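Local coordinates for uncharacterized protein (Bacteroides ovatus, PDB 4IPB) that is of unknown function but belongs to the PepSY-like, putative beta-lactamase-inhibitor-like family, built as helices packed on an antiparallel sheet, at residues A[13-18]-A[44-49]; A[71-76]-A[111-116]; A[97-102]-A[132-137]. All coordinates share one frame; numbering follows the deposited sequence.

Interaction 1 (A[13-18]-A[44-49]); sequences KKMYPK and VWFNVR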
# COMPACT_ATOMS: atom_id res chain seq x y z
N LYS A 13 -4.76 14.78 11.40
CA LYS A 13 -4.59 14.86 12.85
C LYS A 13 -5.72 14.13 13.57
O LYS A 13 -5.51 13.56 14.64
CB LYS A 13 -4.49 16.31 13.30
CG LYS A 13 -4.26 16.51 14.80
CD LYS A 13 -2.83 16.17 15.14
CE LYS A 13 -2.46 16.36 16.59
NZ LYS A 13 -1.04 15.89 16.66
N LYS A 14 -6.92 14.11 12.99
CA LYS A 14 -8.00 13.29 13.57
C LYS A 14 -7.79 11.78 13.40
O LYS A 14 -8.05 11.00 14.36
CB LYS A 14 -9.32 13.71 12.99
CG LYS A 14 -9.69 15.13 13.40
CD LYS A 14 -11.08 15.45 12.92
CE LYS A 14 -11.48 16.77 13.53
NZ LYS A 14 -10.96 17.85 12.65
N MSE A 15 -7.26 11.38 12.25
CA MSE A 15 -6.98 9.96 11.98
C MSE A 15 -5.82 9.42 12.81
O MSE A 15 -5.85 8.27 13.26
CB MSE A 15 -6.70 9.74 10.50
CG MSE A 15 -7.92 9.98 9.67
SE MSE A 15 -7.58 9.57 7.81
CE MSE A 15 -7.50 7.74 7.83
N TYR A 16 -4.74 10.22 12.90
CA TYR A 16 -3.50 9.80 13.49
C TYR A 16 -2.96 10.86 14.45
O TYR A 16 -1.91 11.49 14.19
CB TYR A 16 -2.47 9.51 12.38
CG TYR A 16 -2.89 8.31 11.56
CD1 TYR A 16 -2.72 7.04 12.03
CD2 TYR A 16 -3.43 8.47 10.33
CE1 TYR A 16 -3.09 5.96 11.30
CE2 TYR A 16 -3.89 7.39 9.62
CZ TYR A 16 -3.71 6.14 10.11
OH TYR A 16 -4.14 5.01 9.42
N PRO A 17 -3.66 11.07 15.58
CA PRO A 17 -3.31 12.17 16.49
C PRO A 17 -1.90 12.05 17.08
O PRO A 17 -1.30 13.08 17.45
CB PRO A 17 -4.40 12.08 17.57
CG PRO A 17 -4.97 10.72 17.47
CD PRO A 17 -4.93 10.43 15.99
N LYS A 18 -1.38 10.84 17.17
CA LYS A 18 -0.07 10.62 17.81
C LYS A 18 1.09 10.47 16.81
O LYS A 18 2.25 10.32 17.21
CB LYS A 18 -0.13 9.41 18.72
CG LYS A 18 -1.20 9.53 19.79
CD LYS A 18 -1.17 10.92 20.45
CE LYS A 18 -1.44 10.85 21.93
NZ LYS A 18 -2.62 10.05 22.33
N VAL A 44 -0.62 7.61 3.85
CA VAL A 44 -2.04 7.92 3.95
C VAL A 44 -2.30 9.10 3.02
O VAL A 44 -1.67 10.15 3.15
CB VAL A 44 -2.45 8.28 5.41
CG1 VAL A 44 -3.97 8.59 5.52
CG2 VAL A 44 -2.06 7.16 6.39
N TRP A 45 -3.27 8.92 2.14
CA TRP A 45 -3.54 9.84 1.05
C TRP A 45 -4.86 10.59 1.20
O TRP A 45 -5.85 10.02 1.69
CB TRP A 45 -3.54 9.08 -0.28
CG TRP A 45 -2.24 8.53 -0.65
CD1 TRP A 45 -1.66 7.31 -0.27
CD2 TRP A 45 -1.36 9.08 -1.64
NE1 TRP A 45 -0.43 7.19 -0.88
CE2 TRP A 45 -0.24 8.23 -1.74
CE3 TRP A 45 -1.35 10.30 -2.35
CZ2 TRP A 45 0.83 8.53 -2.56
CZ3 TRP A 45 -0.33 10.57 -3.19
CH2 TRP A 45 0.76 9.68 -3.31
N PHE A 46 -4.88 11.85 0.78
CA PHE A 46 -6.05 12.73 0.88
C PHE A 46 -6.25 13.51 -0.40
O PHE A 46 -5.29 13.73 -1.14
CB PHE A 46 -5.84 13.80 2.00
CG PHE A 46 -5.57 13.20 3.35
CD1 PHE A 46 -4.34 12.74 3.71
CD2 PHE A 46 -6.62 13.02 4.22
CE1 PHE A 46 -4.14 12.12 4.96
CE2 PHE A 46 -6.43 12.44 5.48
CZ PHE A 46 -5.19 11.97 5.83
N ASN A 47 -7.49 13.91 -0.66
CA ASN A 47 -7.79 14.81 -1.76
C ASN A 47 -7.78 16.27 -1.28
O ASN A 47 -7.56 16.57 -0.09
CB ASN A 47 -9.09 14.41 -2.46
CG ASN A 47 -10.32 14.69 -1.65
OD1 ASN A 47 -10.31 15.48 -0.68
ND2 ASN A 47 -11.40 14.01 -1.99
N VAL A 48 -7.93 17.19 -2.24
CA VAL A 48 -7.87 18.61 -1.96
C VAL A 48 -8.98 19.13 -1.04
O VAL A 48 -8.83 20.23 -0.48
CB VAL A 48 -7.82 19.38 -3.29
CG1 VAL A 48 -9.18 19.33 -3.95
CG2 VAL A 48 -7.32 20.81 -3.10
N ARG A 49 -10.04 18.34 -0.87
CA ARG A 49 -11.13 18.67 0.04
C ARG A 49 -10.78 18.20 1.46
O ARG A 49 -11.58 18.33 2.38
CB ARG A 49 -12.42 17.97 -0.34
CG ARG A 49 -12.85 18.01 -1.79
CD ARG A 49 -13.57 19.23 -2.16
NE ARG A 49 -14.89 19.47 -1.53
CZ ARG A 49 -15.49 20.64 -1.65
NH1 ARG A 49 -14.90 21.61 -2.38
NH2 ARG A 49 -16.65 20.88 -1.05
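M15 and Y16 meet V44 and F46 where the end of helix 6-15 lies against strand 40-46. This is helix-on-sheet packing: the helices of this chain pack on one antiparallel sheet, consistent with its PepSY-like family. No hydrogen bond joins the two segments. The contact is apolar and small, with 144 Å² buried in all.

K13 does not reach the strand. Its NZ turns back along its own segment and donates to P17 O at 2.9 Å. The lysine thereby ties the last turn of the helix to the loop that follows.

M15, a selenomethionine, makes the first contact with the strand. Its chain is extended through chi2 and then bends at chi3 (73°), which brings CE back toward V44. CE lies 4.3 Å from V44 CG1. The selenium reaches F46, with SE 3.9 Å from F46 CE2 and about as far from CZ. This is a Met-aromatic contact made at an oblique approach, with SE 68° off the ring normal. The two side chains run past each other in opposite directions. W52 of the next strand also touches M15, while V8, T11 and F12 of the same helix pack on F46.

Y16 is the first residue to leave helical geometry. Its ring still leans to the sheet, and it also meets F35 of strand 30-37 edge-to-face. The hydroxyl is hydrogen-bonded to a bound glycerol, probably from the crystallisation liquor.

V44 presents its two methyls to different partners. With CG1 anti to the backbone N (chi1 -179°), that methyl serves M15 and the other serves the tyrosine. V44 CG2 sits 3.7 Å from Y16 CE2, approaching the ring obliquely.

Interaction 2 (A[71-76]-A[111-116]); sequences NAFVSG and YQLFYT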
# COMPACT_ATOMS: atom_id res chain seq x y z
N ASN A 71 -3.08 -18.71 2.46
CA ASN A 71 -3.35 -20.00 1.86
C ASN A 71 -3.48 -19.88 0.34
O ASN A 71 -3.05 -20.77 -0.40
CB ASN A 71 -4.61 -20.63 2.41
CG ASN A 71 -4.48 -21.07 3.85
OD1 ASN A 71 -3.36 -21.20 4.40
ND2 ASN A 71 -5.61 -21.28 4.50
N ALA A 72 -4.08 -18.78 -0.10
CA ALA A 72 -4.22 -18.51 -1.53
C ALA A 72 -2.86 -18.29 -2.13
O ALA A 72 -2.57 -18.84 -3.18
CB ALA A 72 -5.13 -17.33 -1.77
N PHE A 73 -1.98 -17.53 -1.46
CA PHE A 73 -0.62 -17.31 -1.98
C PHE A 73 0.16 -18.61 -2.10
O PHE A 73 0.79 -18.89 -3.13
CB PHE A 73 0.14 -16.28 -1.12
CG PHE A 73 1.56 -16.08 -1.54
CD1 PHE A 73 1.85 -15.33 -2.67
CD2 PHE A 73 2.60 -16.69 -0.87
CE1 PHE A 73 3.17 -15.15 -3.08
CE2 PHE A 73 3.93 -16.52 -1.29
CZ PHE A 73 4.20 -15.73 -2.38
N VAL A 74 0.13 -19.43 -1.05
CA VAL A 74 0.97 -20.61 -1.06
C VAL A 74 0.40 -21.70 -1.99
O VAL A 74 1.12 -22.63 -2.30
CB VAL A 74 1.32 -21.12 0.37
CG1 VAL A 74 2.08 -20.07 1.15
CG2 VAL A 74 0.10 -21.61 1.09
N SER A 75 -0.86 -21.57 -2.45
CA SER A 75 -1.42 -22.52 -3.41
C SER A 75 -1.41 -21.98 -4.86
O SER A 75 -1.79 -22.69 -5.79
CB SER A 75 -2.83 -22.93 -3.02
OG SER A 75 -3.72 -21.83 -3.06
N GLY A 76 -0.86 -20.79 -5.06
CA GLY A 76 -0.85 -20.13 -6.37
C GLY A 76 0.51 -20.24 -7.05
O GLY A 76 1.43 -20.85 -6.55
N TYR A 111 7.24 -8.93 -9.69
CA TYR A 111 5.82 -8.74 -9.95
C TYR A 111 5.09 -8.25 -8.71
O TYR A 111 5.46 -8.63 -7.61
CB TYR A 111 5.13 -10.04 -10.37
CG TYR A 111 5.67 -10.64 -11.65
CD1 TYR A 111 5.40 -10.02 -12.88
CD2 TYR A 111 6.32 -11.85 -11.64
CE1 TYR A 111 5.92 -10.55 -14.05
CE2 TYR A 111 6.80 -12.40 -12.82
CZ TYR A 111 6.61 -11.74 -14.00
OH TYR A 111 7.12 -12.36 -15.12
N GLN A 112 4.10 -7.39 -8.91
CA GLN A 112 3.09 -7.12 -7.89
C GLN A 112 1.90 -8.02 -8.12
O GLN A 112 1.40 -8.11 -9.26
CB GLN A 112 2.56 -5.68 -7.93
CG GLN A 112 3.51 -4.66 -7.37
CD GLN A 112 2.95 -3.27 -7.54
OE1 GLN A 112 2.48 -2.92 -8.60
NE2 GLN A 112 3.00 -2.45 -6.48
N LEU A 113 1.47 -8.66 -7.04
CA LEU A 113 0.33 -9.56 -7.04
C LEU A 113 -0.75 -8.85 -6.25
O LEU A 113 -0.51 -8.45 -5.14
CB LEU A 113 0.70 -10.89 -6.35
CG LEU A 113 1.99 -11.57 -6.71
CD1 LEU A 113 2.18 -12.84 -5.90
CD2 LEU A 113 2.04 -11.78 -8.19
N PHE A 114 -1.94 -8.67 -6.84
CA PHE A 114 -3.09 -7.97 -6.22
C PHE A 114 -4.16 -8.98 -5.80
O PHE A 114 -4.86 -9.57 -6.68
CB PHE A 114 -3.67 -6.99 -7.22
CG PHE A 114 -2.71 -5.87 -7.61
CD1 PHE A 114 -1.72 -6.09 -8.52
CD2 PHE A 114 -2.92 -4.57 -7.15
CE1 PHE A 114 -0.85 -5.06 -8.91
CE2 PHE A 114 -2.09 -3.55 -7.54
CZ PHE A 114 -1.02 -3.80 -8.41
N TYR A 115 -4.26 -9.20 -4.49
CA TYR A 115 -5.18 -10.14 -3.91
C TYR A 115 -6.35 -9.43 -3.22
O TYR A 115 -6.16 -8.41 -2.55
CB TYR A 115 -4.49 -11.01 -2.82
CG TYR A 115 -3.62 -12.11 -3.37
CD1 TYR A 115 -4.17 -13.33 -3.66
CD2 TYR A 115 -2.25 -11.92 -3.57
CE1 TYR A 115 -3.39 -14.36 -4.18
CE2 TYR A 115 -1.46 -12.94 -4.10
CZ TYR A 115 -2.04 -14.14 -4.38
OH TYR A 115 -1.30 -15.18 -4.91
N THR A 116 -7.50 -10.06 -3.30
CA THR A 116 -8.64 -9.63 -2.50
C THR A 116 -8.49 -10.24 -1.12
O THR A 116 -7.78 -11.26 -0.91
CB THR A 116 -10.00 -10.08 -3.10
OG1 THR A 116 -10.19 -11.48 -2.92
CG2 THR A 116 -10.13 -9.72 -4.60
O HOH W 1 0.93 -17.46 -5.54
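F73 and Y115 meet where helix 67-75 lies over strand 107-115, a helix-on-sheet contact consistent with the PepSY-like family of this chain. The short axes run 11.0 Å apart at their closest, with 135° between their directions. The contact is buried and largely apolar, and no direct hydrogen bond crosses it.

The side chain of Y115 points from the strand toward the helix. From CB, the chi1 torsion of -77° sets the ring beside the backbone N and out toward the helix. On one flank of the ring, CE1 lies 4.2 Å from A72 CB. On the other, CE2 lies 4.3 Å from F73 CD1. The ring thus touches two consecutive residues of the helix, A72 and F73. I100 and L121 of the neighbouring strands also touch the Y115 side chain. At the tip, Y115 OH stands 3.7 Å from F73 CA, close against the helix backbone.

A water extends this tip. It donates to F73 O at 2.8 Å and hydrogen-bonds Y115 OH at 3.3 Å, a long distance. The hydroxyl is thus linked through solvent to the backbone carbonyl of F73.

The phenylalanine side chain crosses Y115 at about a right angle. Its CG is anti to the backbone N (chi1 176°), which carries the ring along to L113, two residues earlier on the strand. L62 of a loop also packs on F73, and Y78 on L113. The leucine side chain also crosses the phenylalanine at about a right angle. L113 CD1 meets the ring at its edge and in its plane, 3.8 Å from F73 CE1.

Interaction 3 (A[97-102]-A[132-137]); sequences IIVIKV and DILGPS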
# COMPACT_ATOMS: atom_id res chain seq x y z
N ILE A 97 -7.30 -4.24 -0.80
CA ILE A 97 -6.43 -5.01 -1.69
C ILE A 97 -5.11 -5.29 -0.96
O ILE A 97 -4.57 -4.42 -0.31
CB ILE A 97 -6.06 -4.23 -2.96
CG1 ILE A 97 -7.29 -3.87 -3.73
CG2 ILE A 97 -5.15 -5.09 -3.84
CD1 ILE A 97 -7.08 -2.84 -4.85
N ILE A 98 -4.65 -6.53 -1.05
CA ILE A 98 -3.37 -6.92 -0.55
C ILE A 98 -2.40 -7.04 -1.73
O ILE A 98 -2.66 -7.76 -2.68
CB ILE A 98 -3.43 -8.26 0.19
CG1 ILE A 98 -4.29 -8.20 1.45
CG2 ILE A 98 -2.00 -8.66 0.61
CD1 ILE A 98 -5.76 -8.41 1.22
N VAL A 99 -1.31 -6.29 -1.69
CA VAL A 99 -0.35 -6.27 -2.78
C VAL A 99 0.88 -6.96 -2.26
O VAL A 99 1.51 -6.52 -1.29
CB VAL A 99 -0.02 -4.86 -3.29
CG1 VAL A 99 0.93 -4.97 -4.45
CG2 VAL A 99 -1.29 -4.14 -3.74
N ILE A 100 1.23 -8.07 -2.91
CA ILE A 100 2.45 -8.81 -2.55
C ILE A 100 3.43 -8.62 -3.68
O ILE A 100 3.13 -8.95 -4.82
CB ILE A 100 2.19 -10.30 -2.32
CG1 ILE A 100 1.03 -10.47 -1.32
CG2 ILE A 100 3.47 -10.99 -1.87
CD1 ILE A 100 0.64 -11.93 -1.07
N LYS A 101 4.62 -8.07 -3.36
CA LYS A 101 5.67 -7.90 -4.34
C LYS A 101 6.62 -9.08 -4.23
O LYS A 101 7.18 -9.36 -3.15
CB LYS A 101 6.43 -6.60 -4.14
CG LYS A 101 7.40 -6.30 -5.26
CD LYS A 101 8.10 -5.00 -5.01
CE LYS A 101 9.08 -4.70 -6.12
NZ LYS A 101 10.04 -3.64 -5.74
N VAL A 102 6.79 -9.79 -5.34
CA VAL A 102 7.63 -10.97 -5.36
C VAL A 102 8.73 -10.88 -6.41
O VAL A 102 8.63 -10.13 -7.41
CB VAL A 102 6.82 -12.23 -5.63
CG1 VAL A 102 5.84 -12.45 -4.51
CG2 VAL A 102 6.07 -12.16 -6.95
N ASP A 132 7.36 4.31 -8.56
CA ASP A 132 6.09 4.86 -8.11
C ASP A 132 5.01 3.79 -8.34
O ASP A 132 4.04 4.02 -9.09
CB ASP A 132 5.76 6.17 -8.87
CG ASP A 132 4.42 6.77 -8.49
OD1 ASP A 132 3.83 6.34 -7.46
OD2 ASP A 132 3.96 7.67 -9.23
N ILE A 133 5.13 2.66 -7.66
CA ILE A 133 4.22 1.55 -7.94
C ILE A 133 3.07 1.37 -6.94
O ILE A 133 2.32 0.40 -7.05
CB ILE A 133 4.96 0.24 -8.09
CG1 ILE A 133 5.74 -0.12 -6.85
CG2 ILE A 133 5.88 0.33 -9.30
CD1 ILE A 133 6.46 -1.46 -6.92
N LEU A 134 2.96 2.27 -5.96
CA LEU A 134 1.84 2.19 -5.03
C LEU A 134 1.12 3.55 -4.86
O LEU A 134 0.61 3.85 -3.79
CB LEU A 134 2.37 1.70 -3.69
CG LEU A 134 2.76 0.21 -3.59
CD1 LEU A 134 3.52 0.01 -2.29
CD2 LEU A 134 1.59 -0.74 -3.77
N GLY A 135 1.09 4.36 -5.91
CA GLY A 135 0.42 5.68 -5.87
C GLY A 135 -0.96 5.79 -6.48
O GLY A 135 -1.57 4.78 -6.88
N PRO A 136 -1.49 7.02 -6.55
CA PRO A 136 -2.80 7.26 -7.16
C PRO A 136 -2.96 6.61 -8.54
O PRO A 136 -4.03 6.05 -8.83
CB PRO A 136 -2.84 8.77 -7.27
CG PRO A 136 -2.16 9.17 -6.01
CD PRO A 136 -0.98 8.25 -5.92
N SER A 137 -1.92 6.65 -9.35
CA SER A 137 -2.06 6.07 -10.71
C SER A 137 -2.32 4.58 -10.68
O SER A 137 -2.92 4.02 -11.64
CB SER A 137 -0.87 6.42 -11.58
OG SER A 137 0.29 5.70 -11.23
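V99 and K101 of strand 97-104 face I133 and L134, the residues that lead into helix 136-139. Two side-chain pairs make the contact, and no hydrogen bond crosses it.

K101 is fully extended. All four of its torsions are near 180°, so the chain stands straight out from the strand. It is the carbon chain that touches: CE lies 4.2 Å from I133 CD1. The isoleucine reaches out in a similar way beyond its first bond. Its chi1 is 59° and its chi2 177°, which sends CD1 outward to the lysine. V127 touches both side chains.

V99 and K101 belong to the antiparallel sheet, and the loop 132-135 packs on it, together with the short helix that follows. They lie on the face to which V99 and K101 point. Such packing on a sheet is consistent with the PepSY-like family of the chain. G135 is the N-cap of that helix. The backbone oxygen of I133 accepts a hydrogen bond from Q112 NE2 on the adjacent strand, a polar tie between the loop and the strand.

V99 is buried, and the methyl it uses in the contact is CG1. The outer part of the L134 chain is extended, so its branched end is carried toward the strand. F139 of the helix packs on both the valine and the leucine, and T87 of strand 82-90 also touches the leucine. V99 CG1 and L134 CD2 are 4.3 Å apart, a loose van der Waals distance.

How the interactions relate
All three contacts reach the same antiparallel sheet. Interactions 1 and 2 lie on opposite sides of the chain's centre, 30 Å apart between centres and about 12 Å between nearest atoms. Interaction 3 is nearer the middle, and it touches both. W45 CH2 meets P136 CD at 3.5 Å, joining it to interaction 1. Strand 97-104 of interaction 3 neighbours strand 107-115 of interaction 2: L113 N lies 2.8 Å from I100 O, a probable hydrogen bond, and Y115 N lies 2.8 Å from I98 O, another. Q112 NE2 also packs on L134 CD2. No active site is known; the bound glycerol lies by Y16 of interaction 1.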